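Local coordinates for protein motility-associated killing factor MakB (Vibrio cholerae serotype O1, PDB 6W1W) that probably acts as one component of a three-part, alpha-pore-forming cytotoxin, a largely helical protein that resembles other toxins of that class, at residues A[15-29]-A[269-283]. Sequence-based numbering, arbitrary orientation.
Sequences MLTDVYTDFLGISNY and MSEEFLKIDDSLPAL
Tyr29 and Ile26 against Phe273, and Asp22 against Lys275 and Ile276, carry this contact, the first three being the residues with most area buried. Helix 9-35 here runs roughly antiparallel to the start of helix 276-302, and the irregular residues before that helix continue the contact, illustrating how a helical bundle accommodates an irregular stretch. The ring of Tyr29, swung out with CG anti to the backbone N (chi1 175°), receives the edge of Phe273 over one face: the planes stand at 90° and the centroids lie 5.7 Å apart, an offset edge-to-face pair. Met269 comes to the edge of the tyrosine ring, its SD making a Met-aromatic contact. Ser270 OG lies obliquely by the ring near CE1; the Ser270 hydroxyl bonds to Glu139 of helix 100-151, to which Tyr29 OH is also weakly hydrogen-bonded. Phe273 in turn offers a face to Ile26, whose CG1 stands 3.4 Å from the ring centroid, a CH-pi contact. About one turn earlier, Asp22 lays its CB against Ile276 CG1 (3.7 Å) and its carboxylate beside the aliphatic start of Lys275. Ser279 OG lies 3.3 Å from Asp22 OD1, at best a weak hydrogen bond, since Lys275 O competes for the same proton. Lys275 NZ bends off to a salt bridge with Asp278. Beyond, the selenium of Met15, a selenomethionine here, packs on Ala282 CB. Aromatic and aliphatic packing thus dominates; burial and the nearby Glu272 carboxylate would tend to raise the proton affinity of Asp22, which Lys275 NZ, not in contact, may partly offset.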
loop_
_atom_site.group_PDB
_atom_site.type_symbol
_atom_site.label_atom_id
_atom_site.label_comp_id
_atom_site.label_asym_id
_atom_site.label_seq_id
_atom_site.Cartn_x
_atom_site.Cartn_y
_atom_site.Cartn_z
HETATM N N MSE A 15 12.012 1.756 -9.324
HETATM C CA MSE A 15 11.548 2.821 -8.438
HETATM C C MSE A 15 10.071 3.107 -8.665
HETATM O O MSE A 15 9.359 3.496 -7.741
HETATM C CB MSE A 15 12.366 4.096 -8.638
HETATM C CG MSE A 15 13.857 3.899 -8.437
HETATM SE SE MSE A 15 14.816 5.571 -8.154
HETATM C CE MSE A 15 16.639 4.878 -8.143
ATOM N N LEU A 16 9.615 2.916 -9.906
ATOM C CA LEU A 16 8.181 2.969 -10.174
ATOM C C LEU A 16 7.449 1.844 -9.454
ATOM O O LEU A 16 6.369 2.054 -8.888
ATOM C CB LEU A 16 7.917 2.901 -11.679
ATOM C CG LEU A 16 7.684 4.219 -12.426
ATOM C CD1 LEU A 16 6.902 5.205 -11.564
ATOM C CD2 LEU A 16 8.991 4.822 -12.910
ATOM N N THR A 17 8.020 0.639 -9.462
ATOM C CA THR A 17 7.374 -0.479 -8.782
ATOM C C THR A 17 7.384 -0.284 -7.270
ATOM O O THR A 17 6.394 -0.589 -6.594
ATOM C CB THR A 17 8.059 -1.791 -9.172
ATOM O OG1 THR A 17 7.717 -2.120 -10.524
ATOM C CG2 THR A 17 7.635 -2.929 -8.250
ATOM N N ASP A 18 8.483 0.247 -6.725
ATOM C CA ASP A 18 8.580 0.406 -5.279
ATOM C C ASP A 18 7.576 1.421 -4.747
ATOM O O ASP A 18 7.052 1.242 -3.644
ATOM C CB ASP A 18 10.004 0.799 -4.884
ATOM C CG ASP A 18 10.900 -0.407 -4.661
ATOM O OD1 ASP A 18 10.475 -1.534 -4.994
ATOM O OD2 ASP A 18 12.022 -0.232 -4.142
ATOM N N VAL A 19 7.288 2.483 -5.504
ATOM C CA VAL A 19 6.248 3.413 -5.072
ATOM C C VAL A 19 4.858 2.864 -5.357
ATOM O O VAL A 19 3.892 3.266 -4.694
ATOM C CB VAL A 19 6.419 4.796 -5.723
ATOM C CG1 VAL A 19 7.774 5.394 -5.364
ATOM C CG2 VAL A 19 6.249 4.711 -7.231
ATOM N N TYR A 20 4.732 1.953 -6.325
ATOM C CA TYR A 20 3.467 1.260 -6.545
ATOM C C TYR A 20 3.215 0.236 -5.446
ATOM O O TYR A 20 2.107 0.152 -4.902
ATOM C CB TYR A 20 3.476 0.598 -7.924
ATOM C CG TYR A 20 2.239 -0.205 -8.275
ATOM C CD1 TYR A 20 0.963 0.304 -8.068
ATOM C CD2 TYR A 20 2.353 -1.463 -8.854
ATOM C CE1 TYR A 20 -0.166 -0.431 -8.407
ATOM C CE2 TYR A 20 1.234 -2.203 -9.196
ATOM C CZ TYR A 20 -0.022 -1.686 -8.972
ATOM O OH TYR A 20 -1.133 -2.430 -9.316
ATOM N N THR A 21 4.240 -0.551 -5.105
ATOM C CA THR A 21 4.128 -1.501 -4.001
ATOM C C THR A 21 3.751 -0.792 -2.705
ATOM O O THR A 21 2.822 -1.207 -2.001
ATOM C CB THR A 21 5.444 -2.265 -3.833
ATOM O OG1 THR A 21 5.608 -3.183 -4.922
ATOM C CG2 THR A 21 5.471 -3.025 -2.505
ATOM N N ASP A 22 4.456 0.296 -2.382
ATOM C CA ASP A 22 4.146 1.057 -1.178
ATOM C C ASP A 22 2.819 1.793 -1.272
ATOM O O ASP A 22 2.312 2.256 -0.247
ATOM C CB ASP A 22 5.271 2.048 -0.876
ATOM C CG ASP A 22 6.524 1.361 -0.381
ATOM O OD1 ASP A 22 7.604 1.574 -0.973
ATOM O OD2 ASP A 22 6.419 0.585 0.592
ATOM N N PHE A 23 2.247 1.910 -2.469
ATOM C CA PHE A 23 0.893 2.435 -2.590
ATOM C C PHE A 23 -0.138 1.353 -2.301
ATOM O O PHE A 23 -1.108 1.589 -1.572
ATOM C CB PHE A 23 0.672 3.011 -3.987
ATOM C CG PHE A 23 0.128 4.407 -3.988
ATOM C CD1 PHE A 23 -1.215 4.645 -3.739
ATOM C CD2 PHE A 23 0.961 5.487 -4.244
ATOM C CE1 PHE A 23 -1.713 5.937 -3.742
ATOM C CE2 PHE A 23 0.468 6.777 -4.248
ATOM C CZ PHE A 23 -0.868 7.003 -3.996
ATOM N N LEU A 24 0.064 0.158 -2.866
ATOM C CA LEU A 24 -0.885 -0.937 -2.683
ATOM C C LEU A 24 -0.963 -1.357 -1.222
ATOM O O LEU A 24 -2.054 -1.451 -0.647
ATOM C CB LEU A 24 -0.488 -2.122 -3.564
ATOM C CG LEU A 24 -0.458 -1.848 -5.067
ATOM C CD1 LEU A 24 0.476 -2.823 -5.763
ATOM C CD2 LEU A 24 -1.861 -1.925 -5.651
ATOM N N GLY A 25 0.194 -1.613 -0.602
ATOM C CA GLY A 25 0.221 -1.979 0.806
ATOM C C GLY A 25 -0.370 -0.919 1.708
ATOM O O GLY A 25 -0.700 -1.202 2.868
ATOM N N ILE A 26 -0.514 0.299 1.200
ATOM C CA ILE A 26 -1.125 1.394 1.936
ATOM C C ILE A 26 -2.586 1.576 1.550
ATOM O O ILE A 26 -3.432 1.846 2.404
ATOM C CB ILE A 26 -0.316 2.692 1.703
ATOM C CG1 ILE A 26 0.777 2.871 2.771
ATOM C CG2 ILE A 26 -1.221 3.929 1.631
ATOM C CD1 ILE A 26 1.789 1.756 2.860
ATOM N N SER A 27 -2.897 1.391 0.265
ATOM C CA SER A 27 -4.239 1.661 -0.240
ATOM C C SER A 27 -5.287 0.722 0.344
ATOM O O SER A 27 -6.482 1.043 0.303
ATOM C CB SER A 27 -4.264 1.564 -1.767
ATOM O OG SER A 27 -3.961 0.250 -2.206
ATOM N N ASN A 28 -4.881 -0.418 0.892
ATOM C CA ASN A 28 -5.823 -1.330 1.524
ATOM C C ASN A 28 -5.770 -1.270 3.044
ATOM O O ASN A 28 -6.601 -1.901 3.706
ATOM C CB ASN A 28 -5.589 -2.761 1.027
ATOM C CG ASN A 28 -6.156 -2.987 -0.366
ATOM O OD1 ASN A 28 -7.364 -3.163 -0.534
ATOM N ND2 ASN A 28 -5.287 -2.973 -1.374
ATOM N N TYR A 29 -4.827 -0.516 3.616
ATOM C CA TYR A 29 -4.930 -0.182 5.033
ATOM C C TYR A 29 -6.176 0.654 5.286
ATOM O O TYR A 29 -6.789 0.557 6.357
ATOM C CB TYR A 29 -3.687 0.568 5.507
ATOM C CG TYR A 29 -3.776 1.041 6.942
ATOM C CD1 TYR A 29 -3.433 0.201 7.992
ATOM C CD2 TYR A 29 -4.198 2.332 7.248
ATOM C CE1 TYR A 29 -3.514 0.625 9.307
ATOM C CE2 TYR A 29 -4.285 2.768 8.558
ATOM C CZ TYR A 29 -3.939 1.910 9.584
ATOM O OH TYR A 29 -4.018 2.332 10.893
ATOM N N MET A 269 0.848 -3.258 9.797
ATOM C CA MET A 269 0.410 -2.777 8.493
ATOM C C MET A 269 0.811 -1.323 8.282
ATOM O O MET A 269 1.238 -0.944 7.184
ATOM C CB MET A 269 -1.103 -2.937 8.358
ATOM C CG MET A 269 -1.600 -3.249 6.956
ATOM S SD MET A 269 -3.356 -3.707 6.962
ATOM C CE MET A 269 -3.460 -4.725 8.439
ATOM N N SER A 270 0.674 -0.488 9.323
ATOM C CA SER A 270 0.997 0.927 9.186
ATOM C C SER A 270 2.487 1.155 8.990
ATOM O O SER A 270 2.876 2.129 8.339
ATOM C CB SER A 270 0.512 1.708 10.406
ATOM O OG SER A 270 -0.901 1.815 10.414
ATOM N N GLU A 271 3.338 0.279 9.536
ATOM C CA GLU A 271 4.776 0.456 9.365
ATOM C C GLU A 271 5.226 0.289 7.919
ATOM O O GLU A 271 6.392 0.564 7.617
ATOM C CB GLU A 271 5.545 -0.511 10.267
ATOM C CG GLU A 271 5.191 -0.421 11.746
ATOM C CD GLU A 271 5.505 0.934 12.373
ATOM O OE1 GLU A 271 6.254 1.733 11.769
ATOM O OE2 GLU A 271 5.004 1.196 13.489
ATOM N N GLU A 272 4.341 -0.152 7.023
ATOM C CA GLU A 272 4.635 -0.141 5.598
ATOM C C GLU A 272 4.550 1.256 5.001
ATOM O O GLU A 272 5.044 1.466 3.888
ATOM C CB GLU A 272 3.688 -1.090 4.856
ATOM C CG GLU A 272 3.750 -2.539 5.348
ATOM C CD GLU A 272 5.148 -3.140 5.260
ATOM O OE1 GLU A 272 5.762 -3.073 4.173
ATOM O OE2 GLU A 272 5.634 -3.670 6.282
ATOM N N PHE A 273 3.940 2.209 5.715
ATOM C CA PHE A 273 3.990 3.606 5.293
ATOM C C PHE A 273 5.421 4.129 5.281
ATOM O O PHE A 273 5.790 4.924 4.408
ATOM C CB PHE A 273 3.138 4.478 6.218
ATOM C CG PHE A 273 1.659 4.416 5.952
ATOM C CD1 PHE A 273 0.874 3.419 6.519
ATOM C CD2 PHE A 273 1.044 5.381 5.169
ATOM C CE1 PHE A 273 -0.492 3.370 6.292
ATOM C CE2 PHE A 273 -0.323 5.339 4.933
ATOM C CZ PHE A 273 -1.093 4.330 5.497
ATOM N N LEU A 274 6.239 3.700 6.247
ATOM C CA LEU A 274 7.581 4.252 6.396
ATOM C C LEU A 274 8.472 3.968 5.194
ATOM O O LEU A 274 9.471 4.670 4.999
ATOM C CB LEU A 274 8.239 3.706 7.665
ATOM C CG LEU A 274 7.750 4.280 8.997
ATOM C CD1 LEU A 274 8.436 3.579 10.158
ATOM C CD2 LEU A 274 7.994 5.779 9.055
ATOM N N LYS A 275 8.143 2.955 4.389
ATOM C CA LYS A 275 8.922 2.680 3.188
ATOM C C LYS A 275 8.693 3.734 2.109
ATOM O O LYS A 275 9.529 3.875 1.209
ATOM C CB LYS A 275 8.588 1.280 2.666
ATOM C CG LYS A 275 9.553 0.732 1.617
ATOM C CD LYS A 275 10.560 -0.257 2.210
ATOM C CE LYS A 275 11.686 0.443 2.970
ATOM N NZ LYS A 275 12.478 1.364 2.104
ATOM N N ILE A 276 7.590 4.483 2.187
ATOM C CA ILE A 276 7.372 5.592 1.260
ATOM C C ILE A 276 8.440 6.660 1.450
ATOM O O ILE A 276 8.906 7.273 0.481
ATOM C CB ILE A 276 5.951 6.167 1.435
ATOM C CG1 ILE A 276 4.987 5.522 0.440
ATOM C CG2 ILE A 276 5.938 7.687 1.284
ATOM C CD1 ILE A 276 5.305 5.839 -1.004
ATOM N N ASP A 277 8.871 6.876 2.695
ATOM C CA ASP A 277 9.923 7.842 2.992
ATOM C C ASP A 277 11.275 7.464 2.395
ATOM O O ASP A 277 12.255 8.179 2.630
ATOM C CB ASP A 277 10.048 8.021 4.507
ATOM C CG ASP A 277 8.833 8.699 5.113
ATOM O OD1 ASP A 277 7.840 8.905 4.383
ATOM O OD2 ASP A 277 8.873 9.033 6.317
ATOM N N ASP A 278 11.350 6.366 1.641
ATOM C CA ASP A 278 12.532 6.000 0.871
ATOM C C ASP A 278 12.267 5.876 -0.621
ATOM O O ASP A 278 13.179 6.122 -1.414
ATOM C CB ASP A 278 13.119 4.673 1.380
ATOM C CG ASP A 278 13.652 4.773 2.796
ATOM O OD1 ASP A 278 14.451 5.694 3.074
ATOM O OD2 ASP A 278 13.267 3.925 3.629
ATOM N N SER A 279 11.047 5.515 -1.023
ATOM C CA SER A 279 10.707 5.299 -2.426
ATOM C C SER A 279 10.292 6.587 -3.131
ATOM O O SER A 279 10.737 6.856 -4.252
ATOM C CB SER A 279 9.596 4.253 -2.538
ATOM O OG SER A 279 8.427 4.670 -1.852
ATOM N N LEU A 280 9.426 7.384 -2.503
ATOM C CA LEU A 280 9.042 8.662 -3.101
ATOM C C LEU A 280 10.214 9.626 -3.240
ATOM O O LEU A 280 10.360 10.226 -4.319
ATOM C CB LEU A 280 7.893 9.296 -2.311
ATOM C CG LEU A 280 6.484 8.996 -2.837
ATOM C CD1 LEU A 280 5.435 9.869 -2.161
ATOM C CD2 LEU A 280 6.426 9.166 -4.346
ATOM N N PRO A 281 11.066 9.838 -2.229
ATOM C CA PRO A 281 12.241 10.698 -2.457
ATOM C C PRO A 281 13.163 10.174 -3.542
ATOM O O PRO A 281 13.762 10.975 -4.273
ATOM C CB PRO A 281 12.934 10.726 -1.088
ATOM C CG PRO A 281 12.411 9.536 -0.364
ATOM C CD PRO A 281 10.998 9.387 -0.828
ATOM N N ALA A 282 13.299 8.853 -3.675
ATOM C CA ALA A 282 14.073 8.314 -4.787
ATOM C C ALA A 282 13.390 8.589 -6.120
ATOM O O ALA A 282 14.067 8.752 -7.141
ATOM C CB ALA A 282 14.299 6.817 -4.593
ATOM N N LEU A 283 12.056 8.659 -6.129
ATOM C CA LEU A 283 11.351 9.055 -7.343
ATOM C C LEU A 283 11.518 10.547 -7.614
ATOM O O LEU A 283 11.647 10.964 -8.771
ATOM C CB LEU A 283 9.870 8.695 -7.236
ATOM C CG LEU A 283 9.096 8.738 -8.556
ATOM C CD1 LEU A 283 9.053 7.350 -9.193
ATOM C CD2 LEU A 283 7.696 9.310 -8.361
#